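Local coordinates for PlyP35 (Listeria phage P35, PDB 6S3Y), which probably binds the Listeria cell wall through SH3-like repeats of its C-terminal domain, directing the endolysin's hydrolase activity to its substrate, at residues R29-G34 with A80-H85; K36-K41 with D75-A80. All blocks are in the same frame, centred on the assembly; numbering follows the deposited sequence.

Contact 1 (R29-G34 with A80-H85); sequences RQWKHG and ATINAH
His33 and Gly34, just past the end of strand 27-32, meet Ile82 and Ala84 where strand 78-89 passes into an irregular stretch. The touching parts run 115° apart, so the two backbones cross rather than pair as strands, and a single hydrogen bond joins them: Gly34 N donates to Ile82 O over 2.8 Å, close to straight at 165°. The carbonyl O of Gly34 lies 3.6 Å from Thr81 CG2.

Ile82 is the main apolar contact. The Ile82 and Trp31 side chains cross at about a right angle. Ile82 CG1, anti to its own carbonyl carbon, lies 3.8 Å from Trp31 CE3, and CD1 ends 3.6 Å from the same CE3 in an oblique approach to the indole, while the other branch, CG2, packs against the backbone O of Trp31. One face of the indole carries Arg29 CB, from two residues earlier in the strand, offset toward the rim.

On the far side of the hydrogen bond, His33 comes alongside residues 83 and 84. The imidazole meets Ala84 N in its plane, with CD2 at 3.1 Å, and Asn83 OD1 also lies near that edge, 3.7 Å from NE2, too far for a bond. The Asn83 amide is turned 61° from the ring, and its ND2 is hydrogen-bonded to Ser65 O. Behind the ring, His33 CB packs on Ala84 CB at 3.7 Å.

The crossing brings together parts of two sequence repeats of the SH3-like cell wall binding family. Strand 6-17 pairs with strand 27-32, and its Phe16 stacks on Trp31. Thr81 reaches strand 67-72, and Arg104 in a loop packs against both His33 and Ala84. The small sheet containing 27-32 is thus joined to the larger one built round 78-89.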
# COMPACT_ATOMS: atom_id res chain seq x y z
N ARG A 29 5.18 9.11 0.90
CA ARG A 29 6.04 8.36 1.85
C ARG A 29 5.71 6.87 1.74
O ARG A 29 4.53 6.52 1.56
CB ARG A 29 5.81 8.77 3.31
CG ARG A 29 6.23 10.20 3.63
CD ARG A 29 7.71 10.42 3.67
NE ARG A 29 8.04 11.78 4.10
CZ ARG A 29 8.20 12.81 3.29
NH1 ARG A 29 8.05 12.68 1.98
NH2 ARG A 29 8.54 14.00 3.75
N GLN A 30 6.72 6.03 1.90
CA GLN A 30 6.59 4.60 2.22
C GLN A 30 7.11 4.46 3.63
O GLN A 30 8.33 4.30 3.81
CB GLN A 30 7.27 3.78 1.12
CG GLN A 30 6.43 3.76 -0.15
CD GLN A 30 6.98 2.88 -1.25
OE1 GLN A 30 7.93 2.13 -1.05
NE2 GLN A 30 6.40 3.02 -2.43
N TRP A 31 6.22 4.57 4.60
CA TRP A 31 6.56 4.61 6.03
C TRP A 31 6.80 3.19 6.53
O TRP A 31 5.87 2.35 6.46
CB TRP A 31 5.44 5.27 6.83
CG TRP A 31 5.40 6.77 6.81
CD1 TRP A 31 6.43 7.66 6.90
CD2 TRP A 31 4.20 7.57 6.80
NE1 TRP A 31 5.96 8.94 6.90
CE2 TRP A 31 4.59 8.92 6.87
CE3 TRP A 31 2.83 7.27 6.75
CZ2 TRP A 31 3.68 9.97 6.87
CZ3 TRP A 31 1.92 8.30 6.77
CH2 TRP A 31 2.34 9.62 6.84
N LYS A 32 7.98 2.96 7.11
CA LYS A 32 8.33 1.67 7.76
C LYS A 32 7.27 1.32 8.81
O LYS A 32 6.78 2.23 9.52
CB LYS A 32 9.73 1.79 8.40
CG LYS A 32 10.33 0.47 8.82
CD LYS A 32 11.75 0.61 9.33
CE LYS A 32 11.88 1.60 10.48
NZ LYS A 32 13.27 1.71 10.97
N HIS A 33 6.96 0.02 8.93
CA HIS A 33 6.13 -0.55 10.01
C HIS A 33 6.51 0.13 11.33
O HIS A 33 7.71 0.24 11.58
CB HIS A 33 6.31 -2.07 10.10
CG HIS A 33 5.30 -2.74 10.97
ND1 HIS A 33 5.59 -3.31 12.20
CD2 HIS A 33 3.96 -2.85 10.82
CE1 HIS A 33 4.49 -3.88 12.67
NE2 HIS A 33 3.47 -3.57 11.87
N GLY A 34 5.55 0.61 12.10
CA GLY A 34 5.79 1.20 13.43
C GLY A 34 6.06 2.70 13.42
O GLY A 34 6.08 3.28 14.50
N ALA A 80 -1.22 8.22 15.13
CA ALA A 80 -1.34 6.83 14.65
C ALA A 80 0.03 6.21 14.46
O ALA A 80 1.01 6.96 14.22
CB ALA A 80 -2.13 6.77 13.35
N THR A 81 0.08 4.89 14.52
CA THR A 81 1.26 4.06 14.22
C THR A 81 1.01 3.32 12.91
O THR A 81 -0.07 2.77 12.75
CB THR A 81 1.52 3.09 15.39
OG1 THR A 81 1.75 3.92 16.53
CG2 THR A 81 2.71 2.17 15.13
N ILE A 82 1.96 3.34 11.99
CA ILE A 82 1.82 2.64 10.69
C ILE A 82 1.86 1.13 10.90
O ILE A 82 2.78 0.60 11.58
CB ILE A 82 2.88 3.14 9.69
CG1 ILE A 82 2.74 4.64 9.47
CG2 ILE A 82 2.79 2.37 8.38
CD1 ILE A 82 1.29 5.10 9.23
N ASN A 83 0.87 0.46 10.32
CA ASN A 83 0.76 -1.02 10.18
C ASN A 83 1.03 -1.38 8.72
O ASN A 83 0.13 -1.20 7.88
CB ASN A 83 -0.61 -1.48 10.69
CG ASN A 83 -0.82 -2.96 10.51
OD1 ASN A 83 -0.11 -3.75 11.09
ND2 ASN A 83 -1.78 -3.34 9.70
N ALA A 84 2.23 -1.81 8.42
CA ALA A 84 2.69 -2.16 7.06
C ALA A 84 1.95 -3.41 6.56
O ALA A 84 1.94 -4.40 7.26
CB ALA A 84 4.19 -2.30 7.02
N HIS A 85 1.43 -3.34 5.34
CA HIS A 85 0.89 -4.50 4.57
C HIS A 85 0.62 -4.01 3.15
O HIS A 85 0.64 -2.78 2.92
CB HIS A 85 -0.37 -5.11 5.21
CG HIS A 85 -1.64 -4.38 4.93
ND1 HIS A 85 -2.26 -3.59 5.89
CD2 HIS A 85 -2.42 -4.30 3.82
CE1 HIS A 85 -3.38 -3.09 5.39
NE2 HIS A 85 -3.49 -3.50 4.13

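Contact 2 (K36-K41 with D75-A80); sequences KVKLTK and DGSVNA
Val37, Leu39, Val78 and Ala80 put their side chains on one face of an antiparallel strand pair, with Lys38 and Asn79 on the other. On the apolar face Leu39 reaches two partners: its CB lies 4.2 Å from Val78 CG2, and its CD1 packs on Ala80 CB. Val37 adds CG2, which sits between its backbone N and carbonyl carbon and lies 3.6 Å from Ala80 O. On the opposite face Lys38 lies alongside Ser77, its CG and CD each 4.0 Å from Ser77 OG, a hydroxyl that also pairs with Asn73 OD1.

Val37 with Ala80 and Leu39 with Val78 are hydrogen-bonded pairs, each joined by two bonds, the shortest from Val78 N to Leu39 O at 2.7 Å; Lys38 with Asn79 is the non-hydrogen-bonded pair between them. Ahead of Val78, residues 75-77 form a turn: Asp75 OD1 accepts from Ser77 N in an Asx turn, and a water bridges Gly76 O to Lys41 N. Thr40 OG1 packs on Ser77 CB at 3.5 Å.

Such antiparallel pairing is consistent with an all-beta, SH3-like domain. Strand 36-41 also pairs with 46-53, whose Tyr47 touches Leu39 and Val78, while 67-72 flanks 78-89 and supplies Ala67 and Val69 to the same side chains.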
# COMPACT_ATOMS: atom_id res chain seq x y z
N LYS A 36 5.46 6.53 13.70
CA LYS A 36 4.39 7.32 14.37
C LYS A 36 4.15 8.59 13.54
O LYS A 36 5.12 9.25 13.15
CB LYS A 36 4.76 7.61 15.82
CG LYS A 36 4.85 6.33 16.65
CD LYS A 36 4.94 6.58 18.13
CE LYS A 36 4.78 5.27 18.86
NZ LYS A 36 4.65 5.54 20.29
N VAL A 37 2.87 8.89 13.30
CA VAL A 37 2.47 9.99 12.37
C VAL A 37 1.28 10.72 12.95
O VAL A 37 0.60 10.20 13.90
CB VAL A 37 2.17 9.43 10.96
CG1 VAL A 37 3.40 8.80 10.34
CG2 VAL A 37 1.03 8.43 10.96
N LYS A 38 0.96 11.87 12.35
CA LYS A 38 -0.30 12.59 12.62
C LYS A 38 -1.13 12.57 11.32
O LYS A 38 -0.57 12.85 10.26
CB LYS A 38 0.01 14.01 13.10
CG LYS A 38 -1.25 14.84 13.45
CD LYS A 38 -0.97 16.29 13.78
CE LYS A 38 -0.36 17.08 12.64
NZ LYS A 38 0.24 18.34 13.12
N LEU A 39 -2.41 12.25 11.44
CA LEU A 39 -3.31 12.05 10.29
C LEU A 39 -4.66 12.68 10.64
O LEU A 39 -4.91 12.94 11.81
CB LEU A 39 -3.47 10.55 10.00
CG LEU A 39 -2.24 9.80 9.51
CD1 LEU A 39 -2.49 8.31 9.45
CD2 LEU A 39 -1.75 10.28 8.16
N THR A 40 -5.53 12.81 9.65
CA THR A 40 -6.96 13.15 9.84
C THR A 40 -7.77 12.16 9.02
O THR A 40 -7.35 11.88 7.87
CB THR A 40 -7.21 14.63 9.50
OG1 THR A 40 -6.31 15.42 10.27
CG2 THR A 40 -8.63 15.05 9.78
N LYS A 41 -8.86 11.64 9.58
CA LYS A 41 -9.76 10.75 8.80
C LYS A 41 -10.24 11.52 7.56
O LYS A 41 -10.62 12.66 7.72
CB LYS A 41 -10.95 10.30 9.65
CG LYS A 41 -11.70 9.09 9.09
CD LYS A 41 -10.93 7.83 9.20
CE LYS A 41 -11.78 6.62 8.82
NZ LYS A 41 -11.10 5.74 7.83
N ASP A 75 -8.26 19.16 17.70
CA ASP A 75 -8.52 19.73 16.35
C ASP A 75 -9.12 18.68 15.40
O ASP A 75 -9.27 19.02 14.23
CB ASP A 75 -7.24 20.34 15.77
CG ASP A 75 -6.17 19.32 15.39
OD1 ASP A 75 -6.41 18.10 15.56
OD2 ASP A 75 -5.11 19.77 15.00
N GLY A 76 -9.44 17.47 15.85
CA GLY A 76 -10.05 16.40 15.04
C GLY A 76 -9.04 15.52 14.30
O GLY A 76 -9.49 14.54 13.68
N SER A 77 -7.74 15.83 14.35
CA SER A 77 -6.67 14.93 13.86
C SER A 77 -6.47 13.77 14.84
O SER A 77 -7.07 13.80 15.92
CB SER A 77 -5.39 15.68 13.61
OG SER A 77 -4.80 16.18 14.81
N VAL A 78 -5.66 12.77 14.45
CA VAL A 78 -5.36 11.58 15.28
C VAL A 78 -3.85 11.34 15.26
O VAL A 78 -3.15 11.78 14.30
CB VAL A 78 -6.16 10.35 14.83
CG1 VAL A 78 -7.64 10.54 15.00
CG2 VAL A 78 -5.84 9.96 13.40
N ASN A 79 -3.36 10.68 16.31
CA ASN A 79 -1.95 10.20 16.36
C ASN A 79 -2.03 8.70 16.06
O ASN A 79 -2.92 8.05 16.65
CB ASN A 79 -1.30 10.59 17.67
CG ASN A 79 -1.58 12.03 18.03
OD1 ASN A 79 -1.22 12.99 17.32
ND2 ASN A 79 -2.29 12.19 19.12
N ALA A 80 -1.22 8.22 15.13
CA ALA A 80 -1.34 6.83 14.65
C ALA A 80 0.03 6.21 14.46
O ALA A 80 1.01 6.96 14.22
CB ALA A 80 -2.13 6.77 13.35
O HOH W 1 -9.23 12.24 12.37

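Overall arrangement
From the N terminus, the chain runs through strand 6-17 into 27-32, whose end opens contact 1; a short turn then leads into 36-41, the first side of contact 2. Strands 46-53, 56-63 and 67-72 follow before 78-89 comes back, closing contact 2 first and contact 1 immediately afterwards. The shorter loop therefore lies within the longer one, and the two share Ala80. Contact 2 is pairing inside the larger sheet, whereas contact 1 carries the returning strand past the end of 27-32, tying in the smaller sheet. Val37 connects the two, packing with CG1 on Trp31 and with CG2 on Ile82.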